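Local coordinates for regulatory protein SWI6 (Saccharomyces cerevisiae, PDB 1SW6), which acts with SWI4 or MBP1 in the yeast SBF and MBF complexes that drive cell-cycle-dependent transcription, and is represented here by its ankyrin-repeat domain, at residues L43-A48 and N201-H206; M61-F66 and I125-H130; T133-L138 and H153-L158; E145-L150 and D188-C193; V169-S174 and G181-L186. All coordinates share one frame; numbering follows the deposited sequence.

Contact 1 of 5, residues L43-A48 and N201-H206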
# COMPACT_ATOMS: atom_id res chain seq x y z
N LEU A 43 20.55 11.77 24.87
CA LEU A 43 19.69 11.07 23.92
C LEU A 43 18.44 10.47 24.55
O LEU A 43 18.52 9.69 25.49
CB LEU A 43 20.47 9.97 23.21
CG LEU A 43 20.42 9.95 21.68
CD1 LEU A 43 20.83 8.56 21.19
CD2 LEU A 43 19.02 10.29 21.19
N LYS A 44 17.29 10.83 24.01
CA LYS A 44 16.01 10.34 24.51
C LYS A 44 15.08 10.12 23.33
O LYS A 44 15.28 10.70 22.26
CB LYS A 44 15.40 11.35 25.47
CG LYS A 44 15.42 12.78 24.94
CD LYS A 44 14.89 13.77 25.99
CE LYS A 44 15.14 15.23 25.59
NZ LYS A 44 16.59 15.57 25.52
N ILE A 45 14.07 9.28 23.53
CA ILE A 45 13.11 9.00 22.47
C ILE A 45 12.41 10.30 22.08
O ILE A 45 12.13 11.15 22.93
CB ILE A 45 12.08 7.93 22.91
CG1 ILE A 45 12.73 6.54 22.88
CG2 ILE A 45 10.87 7.95 22.00
CD1 ILE A 45 11.80 5.40 23.26
N MET A 46 12.15 10.45 20.79
CA MET A 46 11.54 11.66 20.26
C MET A 46 10.35 11.29 19.37
O MET A 46 10.30 10.20 18.81
CB MET A 46 12.62 12.40 19.46
CG MET A 46 12.25 13.76 18.94
SD MET A 46 13.69 14.52 18.14
CE MET A 46 13.33 14.28 16.39
N LYS A 47 9.38 12.19 19.25
CA LYS A 47 8.25 11.91 18.40
C LYS A 47 8.69 12.27 16.98
O LYS A 47 9.45 13.23 16.79
CB LYS A 47 7.02 12.73 18.81
CG LYS A 47 6.54 12.44 20.22
CD LYS A 47 5.15 12.98 20.48
CE LYS A 47 4.09 12.18 19.72
NZ LYS A 47 4.06 10.75 20.13
N ALA A 48 8.23 11.50 16.00
CA ALA A 48 8.60 11.79 14.62
C ALA A 48 8.07 13.18 14.29
O ALA A 48 7.05 13.60 14.83
CB ALA A 48 8.00 10.75 13.67
N ASN A 201 3.01 6.27 20.50
CA ASN A 201 4.22 6.13 21.30
C ASN A 201 4.83 4.74 21.07
O ASN A 201 5.42 4.15 21.97
CB ASN A 201 3.94 6.33 22.80
CG ASN A 201 3.47 7.73 23.12
OD1 ASN A 201 3.94 8.71 22.54
ND2 ASN A 201 2.53 7.84 24.05
N ARG A 202 4.67 4.23 19.85
CA ARG A 202 5.23 2.94 19.50
C ARG A 202 6.58 3.11 18.84
O ARG A 202 6.75 3.92 17.91
CB ARG A 202 4.27 2.17 18.59
CG ARG A 202 3.16 1.52 19.38
CD ARG A 202 2.06 0.96 18.49
NE ARG A 202 1.11 0.18 19.28
CZ ARG A 202 0.03 -0.39 18.78
NH1 ARG A 202 -0.25 -0.27 17.49
NH2 ARG A 202 -0.78 -1.10 19.58
N THR A 203 7.56 2.36 19.33
CA THR A 203 8.92 2.42 18.81
C THR A 203 9.08 1.45 17.65
O THR A 203 8.13 0.75 17.27
CB THR A 203 9.92 2.04 19.90
OG1 THR A 203 9.87 0.62 20.11
CG2 THR A 203 9.55 2.75 21.20
N ILE A 204 10.30 1.39 17.10
CA ILE A 204 10.58 0.49 15.99
C ILE A 204 10.39 -0.95 16.46
O ILE A 204 9.98 -1.81 15.67
CB ILE A 204 12.01 0.70 15.45
CG1 ILE A 204 12.23 -0.18 14.21
CG2 ILE A 204 13.03 0.36 16.51
CD1 ILE A 204 11.43 0.31 13.00
N LEU A 205 10.69 -1.23 17.73
CA LEU A 205 10.53 -2.59 18.25
C LEU A 205 9.07 -2.98 18.34
O LEU A 205 8.73 -4.13 18.14
CB LEU A 205 11.16 -2.74 19.63
CG LEU A 205 12.68 -2.76 19.70
CD1 LEU A 205 13.14 -3.12 21.13
CD2 LEU A 205 13.22 -3.78 18.69
N HIS A 206 8.20 -2.03 18.67
CA HIS A 206 6.79 -2.36 18.77
C HIS A 206 6.30 -2.80 17.40
O HIS A 206 5.56 -3.77 17.29
CB HIS A 206 5.96 -1.15 19.23
CG HIS A 206 5.99 -0.92 20.70
ND1 HIS A 206 6.72 0.10 21.28
CD2 HIS A 206 5.36 -1.55 21.72
CE1 HIS A 206 6.54 0.08 22.59
NE2 HIS A 206 5.71 -0.91 22.88
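Ile45 sets CG1 beside its own backbone N (chi1 -76°) and then runs straight on, with chi2 at -178°, and this extended branch carries CD1 over to Thr203. Lys47 reaches Asn201 differently, its chain bending at both chi3 and chi4 so that the ammonium end turns toward the amide. The apolar meeting is of methyls: Ile45 CD1 lies 4.0 Å from Thr203 CG2, the two side chains standing at about a right angle. Trp270 and Met275 of helix 268-276 pack on Ile45 and Thr203 respectively, adding to this apolar patch. At the polar end, Lys47 NZ gives a weak hydrogen bond of 3.2 Å to Asn201 OD1. Its stronger partner is the carbonyl O of Asp198, next to strand 196-197, with which strand 46-47 pairs in parallel.

Thr203 also starts helix 204-212. Its OG1 accepts a weak capping bond from Leu205 N at 3.1 Å, while its own N donates to His206 ND1 at 3.1 Å with an N-H...acceptor angle of 165°, the donor tilted slightly from the ring plane. Thr203 and His206 thus form a capping box, and the sequence Thr203-Ile204-Leu205-His206 is a variant of the TPLH signature of ankyrin repeats. Because ND1 accepts while NE2 bonds to the carbonyl O of Asp284, the imidazole is probably neutral, with its rotation fixed from two ends. The chemistry implies a light contact: one methyl pair and a shared ammonium join the 43-48 segment to a helix start already held by its own capping bonds, of which Thr203 N to His206 ND1 is the straighter.

Contact 2 of 5, residues M61-F66 and I125-H130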
# COMPACT_ATOMS: atom_id res chain seq x y z
N MET A 61 3.29 18.39 -7.31
CA MET A 61 3.11 17.81 -8.64
C MET A 61 4.46 17.45 -9.23
O MET A 61 4.61 16.41 -9.88
CB MET A 61 2.37 18.79 -9.56
CG MET A 61 1.04 19.25 -9.00
SD MET A 61 0.27 20.54 -9.99
CE MET A 61 -1.46 20.16 -9.73
N LYS A 62 5.45 18.31 -9.01
CA LYS A 62 6.79 18.05 -9.52
C LYS A 62 7.40 16.86 -8.78
O LYS A 62 7.96 15.96 -9.41
CB LYS A 62 7.69 19.28 -9.32
CG LYS A 62 9.09 19.08 -9.88
CD LYS A 62 10.00 20.25 -9.56
CE LYS A 62 11.35 20.08 -10.25
NZ LYS A 62 12.31 21.15 -9.85
N LEU A 63 7.31 16.86 -7.46
CA LEU A 63 7.86 15.76 -6.67
C LEU A 63 7.19 14.45 -7.11
O LEU A 63 7.86 13.43 -7.31
CB LEU A 63 7.61 15.98 -5.17
CG LEU A 63 8.09 14.84 -4.26
CD1 LEU A 63 9.58 14.64 -4.48
CD2 LEU A 63 7.80 15.17 -2.79
N GLU A 64 5.87 14.49 -7.26
CA GLU A 64 5.12 13.32 -7.70
C GLU A 64 5.65 12.83 -9.04
O GLU A 64 5.73 11.63 -9.27
CB GLU A 64 3.63 13.65 -7.82
CG GLU A 64 2.87 13.71 -6.49
CD GLU A 64 1.36 13.90 -6.66
OE1 GLU A 64 0.63 13.87 -5.65
OE2 GLU A 64 0.91 14.08 -7.82
N ALA A 65 6.02 13.76 -9.91
CA ALA A 65 6.53 13.40 -11.23
C ALA A 65 7.88 12.71 -11.09
O ALA A 65 8.08 11.60 -11.58
CB ALA A 65 6.67 14.65 -12.12
N PHE A 66 8.80 13.38 -10.41
CA PHE A 66 10.14 12.85 -10.18
C PHE A 66 10.07 11.46 -9.56
O PHE A 66 10.84 10.57 -9.93
CB PHE A 66 10.90 13.79 -9.25
CG PHE A 66 12.30 13.33 -8.92
CD1 PHE A 66 13.19 12.98 -9.92
CD2 PHE A 66 12.73 13.29 -7.59
CE1 PHE A 66 14.50 12.61 -9.62
CE2 PHE A 66 14.04 12.92 -7.28
CZ PHE A 66 14.93 12.58 -8.30
N ILE A 125 7.93 16.52 0.97
CA ILE A 125 6.51 16.77 0.78
C ILE A 125 5.75 15.44 0.80
O ILE A 125 6.17 14.47 0.18
CB ILE A 125 6.23 17.41 -0.60
CG1 ILE A 125 7.00 18.73 -0.73
CG2 ILE A 125 4.74 17.61 -0.80
CD1 ILE A 125 6.90 19.34 -2.11
N PRO A 126 4.62 15.38 1.52
CA PRO A 126 3.89 14.11 1.51
C PRO A 126 3.48 13.84 0.06
O PRO A 126 3.10 14.77 -0.66
CB PRO A 126 2.71 14.38 2.43
CG PRO A 126 3.27 15.38 3.41
CD PRO A 126 4.05 16.31 2.51
N VAL A 127 3.56 12.59 -0.37
CA VAL A 127 3.23 12.23 -1.75
C VAL A 127 1.89 11.51 -1.91
O VAL A 127 1.43 11.29 -3.03
CB VAL A 127 4.38 11.40 -2.36
CG1 VAL A 127 3.95 10.71 -3.64
CG2 VAL A 127 5.56 12.31 -2.65
N ASP A 128 1.26 11.17 -0.80
CA ASP A 128 -0.02 10.49 -0.90
C ASP A 128 -0.95 10.87 0.24
O ASP A 128 -0.70 11.81 0.98
CB ASP A 128 0.19 8.97 -0.94
CG ASP A 128 0.75 8.42 0.35
OD1 ASP A 128 1.37 7.34 0.30
OD2 ASP A 128 0.56 9.05 1.42
N GLU A 129 -2.04 10.12 0.35
CA GLU A 129 -3.07 10.33 1.35
C GLU A 129 -2.64 10.05 2.78
O GLU A 129 -3.11 10.71 3.71
CB GLU A 129 -4.28 9.44 1.02
CG GLU A 129 -4.71 9.48 -0.43
CD GLU A 129 -5.63 8.33 -0.81
OE1 GLU A 129 -6.13 8.32 -1.97
OE2 GLU A 129 -5.86 7.43 0.03
N HIS A 130 -1.75 9.09 2.97
CA HIS A 130 -1.31 8.72 4.31
C HIS A 130 -0.13 9.53 4.85
O HIS A 130 0.37 9.26 5.94
CB HIS A 130 -0.96 7.23 4.35
CG HIS A 130 -1.95 6.36 3.64
ND1 HIS A 130 -2.14 6.41 2.28
CD2 HIS A 130 -2.82 5.43 4.11
CE1 HIS A 130 -3.08 5.55 1.93
NE2 HIS A 130 -3.50 4.94 3.02
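Leu63, on helix 57-71, pushes its isobutyl group against Ile125 and Val127 of the loop that leads into helix 134-140. From CB, which makes no close approach to the loop, the chain continues to CG, placed anti to the backbone N (chi1 177°); this atom meets Val127 CG2 at 3.9 Å. The branch CD2 then does most of the touching. It sits 3.6 Å from Val127 CG2 and 3.5 Å from Ile125 CB, and the carbonyl O of Ile125 is likewise 3.5 Å from CD2, a contact between a methyl group and a polar atom. Leu63 and Ile125 run alongside in opposite directions, whereas Val127 is met at a slant; CD2 thus touches both branched side chains. Pro134, the first residue of helix 134-140, packs against Leu63 and Val127 as well. Leu67 lies on Pro134 and Trp137, so helix 57-71 covers this side of the first ankyrin repeat's opening helix.

Glu64, one residue on, passes beside Val127 with an extended chain. Its CG lies 4.3 Å from Val127 CG1, and OE1 ends 3.8 Å from the carbonyl O of Val127, a spacing that probably brings no attraction if the carboxylate is ionised.

Beyond Val127 the loop is fixed by Asp128, whose OD1 binds Asn132 and the indole NE1 of Trp137, and whose OD2 accepts a weak bond from His130 N. The histidine NE2 reaches Asn176 of the second subunit. Binding between helix and loop therefore rests mainly on Leu63 against Ile125 and Val127, within 199 Å² buried over both sides; the fit depends on shape, without polar bonds between the two segments.

Contact 3 of 5, residues T133-L138 and H153-L158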
# COMPACT_ATOMS: atom_id res chain seq x y z
N THR A 133 6.24 10.20 2.59
CA THR A 133 7.18 11.08 1.90
C THR A 133 7.83 10.11 0.91
O THR A 133 7.60 8.90 0.98
CB THR A 133 8.29 11.63 2.83
OG1 THR A 133 9.13 10.55 3.28
CG2 THR A 133 7.68 12.32 4.03
N PRO A 134 8.63 10.62 -0.05
CA PRO A 134 9.25 9.68 -0.98
C PRO A 134 10.07 8.62 -0.22
O PRO A 134 10.12 7.45 -0.61
CB PRO A 134 10.11 10.58 -1.85
CG PRO A 134 9.27 11.82 -1.95
CD PRO A 134 8.82 12.01 -0.50
N LEU A 135 10.71 9.05 0.86
CA LEU A 135 11.54 8.15 1.65
C LEU A 135 10.75 6.94 2.20
O LEU A 135 11.29 5.83 2.25
CB LEU A 135 12.21 8.92 2.79
CG LEU A 135 13.65 8.53 3.13
CD1 LEU A 135 14.52 8.56 1.89
CD2 LEU A 135 14.19 9.48 4.19
N HIS A 136 9.50 7.15 2.60
CA HIS A 136 8.68 6.06 3.11
C HIS A 136 8.41 5.02 2.02
O HIS A 136 8.52 3.82 2.25
CB HIS A 136 7.32 6.56 3.60
CG HIS A 136 7.37 7.30 4.90
ND1 HIS A 136 7.89 8.57 5.01
CD2 HIS A 136 6.90 6.97 6.13
CE1 HIS A 136 7.73 9.00 6.26
NE2 HIS A 136 7.13 8.05 6.95
N TRP A 137 8.04 5.51 0.84
CA TRP A 137 7.74 4.64 -0.30
C TRP A 137 8.94 3.80 -0.69
O TRP A 137 8.84 2.58 -0.85
CB TRP A 137 7.31 5.47 -1.51
CG TRP A 137 5.88 5.88 -1.53
CD1 TRP A 137 5.01 5.92 -0.47
CD2 TRP A 137 5.15 6.36 -2.66
NE1 TRP A 137 3.78 6.39 -0.88
CE2 TRP A 137 3.84 6.67 -2.22
CE3 TRP A 137 5.47 6.56 -4.02
CZ2 TRP A 137 2.86 7.17 -3.08
CZ3 TRP A 137 4.49 7.06 -4.87
CH2 TRP A 137 3.20 7.36 -4.40
N LEU A 138 10.08 4.47 -0.86
CA LEU A 138 11.31 3.80 -1.27
C LEU A 138 11.88 2.85 -0.23
O LEU A 138 12.51 1.84 -0.59
CB LEU A 138 12.35 4.85 -1.67
CG LEU A 138 11.97 5.48 -3.02
CD1 LEU A 138 12.92 6.60 -3.39
CD2 LEU A 138 12.02 4.39 -4.06
N HIS A 153 20.70 13.88 -0.71
CA HIS A 153 20.18 15.08 -1.35
C HIS A 153 19.20 15.92 -0.53
O HIS A 153 18.52 16.78 -1.07
CB HIS A 153 19.57 14.72 -2.70
CG HIS A 153 20.60 14.48 -3.76
ND1 HIS A 153 21.02 15.47 -4.62
CD2 HIS A 153 21.35 13.39 -4.04
CE1 HIS A 153 21.99 15.00 -5.38
NE2 HIS A 153 22.21 13.74 -5.05
N GLY A 154 19.14 15.66 0.78
CA GLY A 154 18.27 16.47 1.62
C GLY A 154 17.03 15.87 2.24
O GLY A 154 16.43 16.49 3.12
N SER A 155 16.61 14.69 1.80
CA SER A 155 15.42 14.08 2.38
C SER A 155 15.56 13.98 3.89
O SER A 155 16.52 13.40 4.41
CB SER A 155 15.18 12.70 1.78
OG SER A 155 14.85 12.80 0.41
N ASN A 156 14.58 14.55 4.60
CA ASN A 156 14.56 14.52 6.05
C ASN A 156 14.06 13.15 6.49
O ASN A 156 12.95 12.73 6.14
CB ASN A 156 13.61 15.61 6.57
CG ASN A 156 13.66 15.77 8.07
OD1 ASN A 156 13.65 14.79 8.82
ND2 ASN A 156 13.72 17.02 8.53
N ARG A 157 14.89 12.45 7.25
CA ARG A 157 14.55 11.11 7.70
C ARG A 157 13.66 11.06 8.94
O ARG A 157 13.17 10.00 9.32
CB ARG A 157 15.85 10.34 7.98
CG ARG A 157 16.77 10.29 6.77
CD ARG A 157 18.19 9.93 7.16
NE ARG A 157 18.80 10.95 8.01
CZ ARG A 157 20.07 10.95 8.38
NH1 ARG A 157 20.87 9.97 7.99
NH2 ARG A 157 20.54 11.93 9.15
N LEU A 158 13.44 12.21 9.56
CA LEU A 158 12.64 12.24 10.78
C LEU A 158 11.13 12.41 10.63
O LEU A 158 10.40 12.27 11.61
CB LEU A 158 13.18 13.34 11.71
CG LEU A 158 14.66 13.28 12.11
CD1 LEU A 158 14.92 14.29 13.23
CD2 LEU A 158 15.03 11.88 12.60
O HOH W 1 11.68 12.20 1.40
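Leu135 is the residue through which 133-138 meets Ser155, Asn156 and Arg157, and the residues before and after it set its position. First comes Thr133, the N-cap of helix 134-140, whose OG1 shares a 2.9 Å hydrogen bond with His136 ND1, lying in the plane of the imidazole at its edge. Pro134 opens the first turn. Leu135 then points at the loop: CD2 is 3.7 Å from Arg157 CG and 4.0 Å from the carbonyl O of Asn156, while Ser155 CB lies 4.1 Å from CD2 and 4.2 Å from CD1, caught by both branches. CG sits off the staggered positions (chi1 -142°) while both branches reach Ser155 CB. Leu135 N is also linked to Ser155 OG through a water, by two weak bonds. His136 follows, its NE2 bonded to the carbonyl O of Glu165, and Trp137 packs on Met214 of the second subunit.

The facing loop is shaped by two local motifs. Gly154, with positive phi, closes helix 144-152 in a Schellman motif, and Asn156 OD1 accepts from Leu158 N at 2.7 Å, in the carbonyl plane, to make an Asx turn. Arg157 offers Leu135 its aliphatic part, its guanidinium being engaged by Asp33, the Phe30 carbonyl and the Tyr189 carbonyl. Thr133-Pro134-Leu135-His136 is the TPLH signature, and a leucine on the first helix packing against the loop that follows the second is characteristic of the ankyrin repeat, here the first.

Contact 4 of 5, residues E145-L150 and D188-C193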
# COMPACT_ATOMS: atom_id res chain seq x y z
N GLU A 145 19.47 1.77 -2.71
CA GLU A 145 20.20 2.76 -3.50
C GLU A 145 19.49 4.09 -3.60
O GLU A 145 20.09 5.14 -3.39
CB GLU A 145 20.48 2.23 -4.90
CG GLU A 145 21.90 2.52 -5.35
CD GLU A 145 22.92 1.89 -4.42
OE1 GLU A 145 24.11 2.27 -4.50
OE2 GLU A 145 22.53 1.01 -3.61
N LEU A 146 18.21 4.05 -3.93
CA LEU A 146 17.49 5.31 -4.02
C LEU A 146 17.37 6.00 -2.65
O LEU A 146 17.42 7.23 -2.56
CB LEU A 146 16.13 5.08 -4.67
CG LEU A 146 16.11 5.52 -6.14
CD1 LEU A 146 17.43 5.18 -6.84
CD2 LEU A 146 14.93 4.85 -6.83
N VAL A 147 17.23 5.21 -1.58
CA VAL A 147 17.15 5.81 -0.25
C VAL A 147 18.42 6.60 0.07
O VAL A 147 18.35 7.71 0.59
CB VAL A 147 16.94 4.73 0.85
CG1 VAL A 147 17.24 5.33 2.23
CG2 VAL A 147 15.50 4.24 0.82
N LYS A 148 19.57 6.02 -0.24
CA LYS A 148 20.84 6.68 0.02
C LYS A 148 20.97 7.98 -0.78
O LYS A 148 21.41 9.00 -0.25
CB LYS A 148 21.98 5.72 -0.31
CG LYS A 148 22.05 4.59 0.69
CD LYS A 148 22.63 3.31 0.10
CE LYS A 148 24.05 3.48 -0.38
NZ LYS A 148 24.63 2.15 -0.75
N HIS A 149 20.57 7.95 -2.04
CA HIS A 149 20.61 9.13 -2.88
C HIS A 149 19.68 10.22 -2.35
O HIS A 149 20.03 11.39 -2.33
CB HIS A 149 20.21 8.77 -4.31
CG HIS A 149 21.33 8.22 -5.13
ND1 HIS A 149 21.21 7.06 -5.88
CD2 HIS A 149 22.58 8.68 -5.35
CE1 HIS A 149 22.34 6.84 -6.52
NE2 HIS A 149 23.19 7.80 -6.22
N LEU A 150 18.48 9.83 -1.91
CA LEU A 150 17.54 10.83 -1.39
C LEU A 150 18.03 11.44 -0.09
O LEU A 150 17.83 12.63 0.16
CB LEU A 150 16.15 10.22 -1.17
CG LEU A 150 15.33 9.83 -2.41
CD1 LEU A 150 13.92 9.50 -1.98
CD2 LEU A 150 15.31 10.96 -3.41
N ASP A 188 22.56 1.89 8.38
CA ASP A 188 23.65 2.87 8.33
C ASP A 188 23.14 4.24 7.91
O ASP A 188 23.70 5.27 8.31
CB ASP A 188 24.77 2.44 7.37
CG ASP A 188 25.60 1.29 7.92
OD1 ASP A 188 25.45 0.95 9.12
OD2 ASP A 188 26.41 0.74 7.14
N TYR A 189 22.08 4.26 7.10
CA TYR A 189 21.48 5.51 6.64
C TYR A 189 20.21 5.94 7.38
O TYR A 189 19.86 7.12 7.36
CB TYR A 189 21.17 5.44 5.14
CG TYR A 189 22.39 5.42 4.27
CD1 TYR A 189 23.17 4.27 4.15
CD2 TYR A 189 22.80 6.57 3.59
CE1 TYR A 189 24.33 4.25 3.38
CE2 TYR A 189 23.96 6.57 2.82
CZ TYR A 189 24.72 5.41 2.72
OH TYR A 189 25.87 5.41 1.96
N LEU A 190 19.53 5.01 8.05
CA LEU A 190 18.29 5.38 8.75
C LEU A 190 18.28 5.23 10.27
O LEU A 190 17.23 5.37 10.89
CB LEU A 190 17.08 4.61 8.18
CG LEU A 190 16.76 4.70 6.67
CD1 LEU A 190 15.36 4.14 6.41
CD2 LEU A 190 16.82 6.15 6.19
N TYR A 191 19.44 4.98 10.88
CA TYR A 191 19.53 4.84 12.34
C TYR A 191 18.92 6.01 13.12
O TYR A 191 18.43 5.83 14.24
CB TYR A 191 20.99 4.62 12.79
CG TYR A 191 21.89 5.82 12.59
CD1 TYR A 191 21.86 6.90 13.48
CD2 TYR A 191 22.73 5.90 11.49
CE1 TYR A 191 22.65 8.03 13.26
CE2 TYR A 191 23.52 7.02 11.26
CZ TYR A 191 23.48 8.08 12.15
OH TYR A 191 24.27 9.19 11.91
N PRO A 192 18.94 7.24 12.55
CA PRO A 192 18.34 8.33 13.33
C PRO A 192 16.88 8.05 13.67
O PRO A 192 16.38 8.54 14.67
CB PRO A 192 18.50 9.54 12.41
CG PRO A 192 19.78 9.23 11.66
CD PRO A 192 19.61 7.76 11.34
N CYS A 193 16.19 7.27 12.83
CA CYS A 193 14.79 6.94 13.06
C CYS A 193 14.59 6.03 14.27
O CYS A 193 13.50 5.96 14.83
CB CYS A 193 14.18 6.25 11.83
SG CYS A 193 14.27 7.20 10.28
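Tyr189 and Lys148 carry most of this contact, with 69 and 62 Å² buried respectively. The lysine chain is laid across one face of the ring: CG stands 3.3 Å from the ring centroid and only 5° off the normal, a CH-pi contact over the centre. From there the chain travels toward the phenol end, CD approaching CE1 of Tyr189 at 3.8 Å and CE its OH at 3.5 Å, with the bend at chi3 (62°) turning the chain along the ring. On the backbone side, Lys148 CB is 3.8 Å from Tyr189 CE2. The amine is thus carried past the ring to a long, 3.7 Å salt bridge between NZ and Glu145 OE2, one turn earlier on the same helix.

Helix 144-152 belongs to the first ankyrin repeat and helix 183-190 to the second, so this is the side-by-side stacking of successive repeats, seen at the closest backbone approach of the two segments, 6.8 Å between the CA atoms of Lys148 and Tyr189. A serine in place of Tyr189 would probably strip the lysine methylenes of their aromatic cover and let the Lys148 chain swing away from its present course.

Deeper in the interface, Val147 CG1 touches Leu190 CD2 at 4.1 Å, the two side chains meeting at about a right angle. Thr139 of helix 134-140 packs against both, while Cys167 and Leu168 press on Leu190 from helix 167-173. Phe30 and Ile28, from the N-terminal end of the chain, also touch Tyr189.

Contact 5 of 5, residues V169-S174 and G181-L186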
# COMPACT_ATOMS: atom_id res chain seq x y z
N VAL A 169 10.18 2.70 9.98
CA VAL A 169 9.05 1.88 10.43
C VAL A 169 8.47 1.10 9.23
O VAL A 169 8.00 -0.02 9.38
CB VAL A 169 7.96 2.78 11.09
CG1 VAL A 169 6.65 1.99 11.31
CG2 VAL A 169 8.47 3.28 12.44
N LYS A 170 8.52 1.69 8.04
CA LYS A 170 8.02 1.03 6.84
C LYS A 170 8.87 -0.19 6.51
O LYS A 170 8.37 -1.20 6.03
CB LYS A 170 8.02 2.00 5.65
CG LYS A 170 7.10 3.19 5.87
CD LYS A 170 5.72 2.70 6.31
CE LYS A 170 4.92 3.81 6.95
NZ LYS A 170 3.62 3.29 7.45
N ALA A 171 10.17 -0.08 6.80
CA ALA A 171 11.09 -1.18 6.56
C ALA A 171 10.68 -2.40 7.38
O ALA A 171 10.80 -3.54 6.92
CB ALA A 171 12.51 -0.78 6.93
N VAL A 172 10.20 -2.18 8.60
CA VAL A 172 9.84 -3.34 9.41
C VAL A 172 8.38 -3.78 9.32
O VAL A 172 8.00 -4.77 9.93
CB VAL A 172 10.23 -3.15 10.89
CG1 VAL A 172 11.76 -2.98 10.99
CG2 VAL A 172 9.51 -1.95 11.49
N LYS A 173 7.58 -3.06 8.54
CA LYS A 173 6.18 -3.44 8.37
C LYS A 173 5.95 -4.21 7.06
O LYS A 173 4.82 -4.61 6.76
CB LYS A 173 5.27 -2.22 8.43
CG LYS A 173 5.18 -1.63 9.83
CD LYS A 173 4.24 -0.43 9.88
CE LYS A 173 2.79 -0.86 9.67
NZ LYS A 173 1.88 0.27 10.00
N SER A 174 7.02 -4.40 6.28
CA SER A 174 6.94 -5.15 5.02
C SER A 174 8.11 -6.16 5.00
O SER A 174 9.11 -5.97 5.70
CB SER A 174 7.03 -4.22 3.81
OG SER A 174 8.34 -3.71 3.64
N GLY A 181 17.52 -8.60 1.75
CA GLY A 181 18.73 -8.56 2.55
C GLY A 181 19.40 -7.20 2.61
O GLY A 181 20.62 -7.10 2.68
N THR A 182 18.60 -6.14 2.58
CA THR A 182 19.14 -4.78 2.63
C THR A 182 18.99 -4.11 3.99
O THR A 182 19.52 -3.03 4.21
CB THR A 182 18.44 -3.85 1.60
OG1 THR A 182 17.02 -4.01 1.70
CG2 THR A 182 18.90 -4.18 0.18
N PHE A 183 18.27 -4.76 4.91
CA PHE A 183 18.04 -4.15 6.23
C PHE A 183 19.26 -3.67 7.00
O PHE A 183 19.27 -2.52 7.47
CB PHE A 183 17.23 -5.09 7.12
CG PHE A 183 16.66 -4.42 8.34
CD1 PHE A 183 15.77 -3.35 8.21
CD2 PHE A 183 17.01 -4.85 9.61
CE1 PHE A 183 15.23 -2.73 9.34
CE2 PHE A 183 16.47 -4.23 10.75
CZ PHE A 183 15.58 -3.17 10.61
N GLU A 184 20.27 -4.51 7.16
CA GLU A 184 21.44 -4.10 7.92
C GLU A 184 22.13 -2.91 7.29
O GLU A 184 22.56 -1.99 8.01
CB GLU A 184 22.42 -5.26 8.10
CG GLU A 184 23.63 -4.90 8.97
CD GLU A 184 24.27 -6.10 9.65
OE1 GLU A 184 24.02 -7.25 9.22
OE2 GLU A 184 25.03 -5.91 10.63
N ALA A 185 22.24 -2.90 5.96
CA ALA A 185 22.87 -1.77 5.28
C ALA A 185 21.98 -0.54 5.42
O ALA A 185 22.47 0.59 5.51
CB ALA A 185 23.09 -2.10 3.79
N LEU A 186 20.67 -0.76 5.43
CA LEU A 186 19.72 0.36 5.57
C LEU A 186 19.89 1.12 6.90
O LEU A 186 19.71 2.34 6.96
CB LEU A 186 18.29 -0.17 5.49
CG LEU A 186 17.17 0.88 5.50
CD1 LEU A 186 17.20 1.69 4.21
CD2 LEU A 186 15.82 0.17 5.63
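Segments 169-174 and 181-186, on helices 167-173 and 183-190 of the second ankyrin repeat, come nearest at Ala171 and Phe183, whose CA atoms are 7.6 Å apart, and Gly181, at positive phi (58°), closes the intervening short helix 176-179 with a Schellman motif before the second of the two begins.

Phe183 and Leu186, one turn apart, both point toward the facing segment, with CG anti to the backbone N in each (chi1 -166° and -175°). The small methyl of Ala171 is met by both. Leu186 CD2 comes to 3.7 Å from Ala171 CB, and the phenyl ring presents its edge, with CE1 4.1 Å from that same CB, which lies near the ring plane. Val172 approaches the ring at a slant, its CG1 3.8 Å from Phe183 CZ and 3.9 Å from CE1. The other branch of Val172, CG2, leads toward Ile204 of helix 204-212, and the phenyl ring meets Tyr224 of helix 218-234 with the planes at about 50°. Leu186 also touches Leu144 and Val147 of the first repeat.

Near the end of helix 167-173 the surroundings turn polar: Val172 O bonds to Thr211, and Lys173 forms backbone hydrogen bonds with the second subunit. Between the two segments themselves only carbon meets carbon, in a buried setting. Cohesion here therefore comes from dispersion and exclusion of water, and the short alanine side chain probably helps the backbones come this close beside an aromatic ring and a leucine.

From the N terminus, residues 43-48 open contact 1, which closes only at 201-206, so the other four contacts fall within its span and it ties the early extended segment to the third ankyrin repeat. Contact 2 closes first, joining helix 57-71 to the loop before helix 134-140, and is followed in series by contact 3. Contacts 3 and 4 interlock, their segments alternating along the chain: the first secures repeat 1 internally, the second joins it to repeat 2. Contact 5 lies wholly within contact 4 and packs repeat 2. In space contact 3 touches all the others, while contact 5 meets contact 1 through Val172 and Ile204; the centres of contacts 1 and 2 are about 26 Å apart.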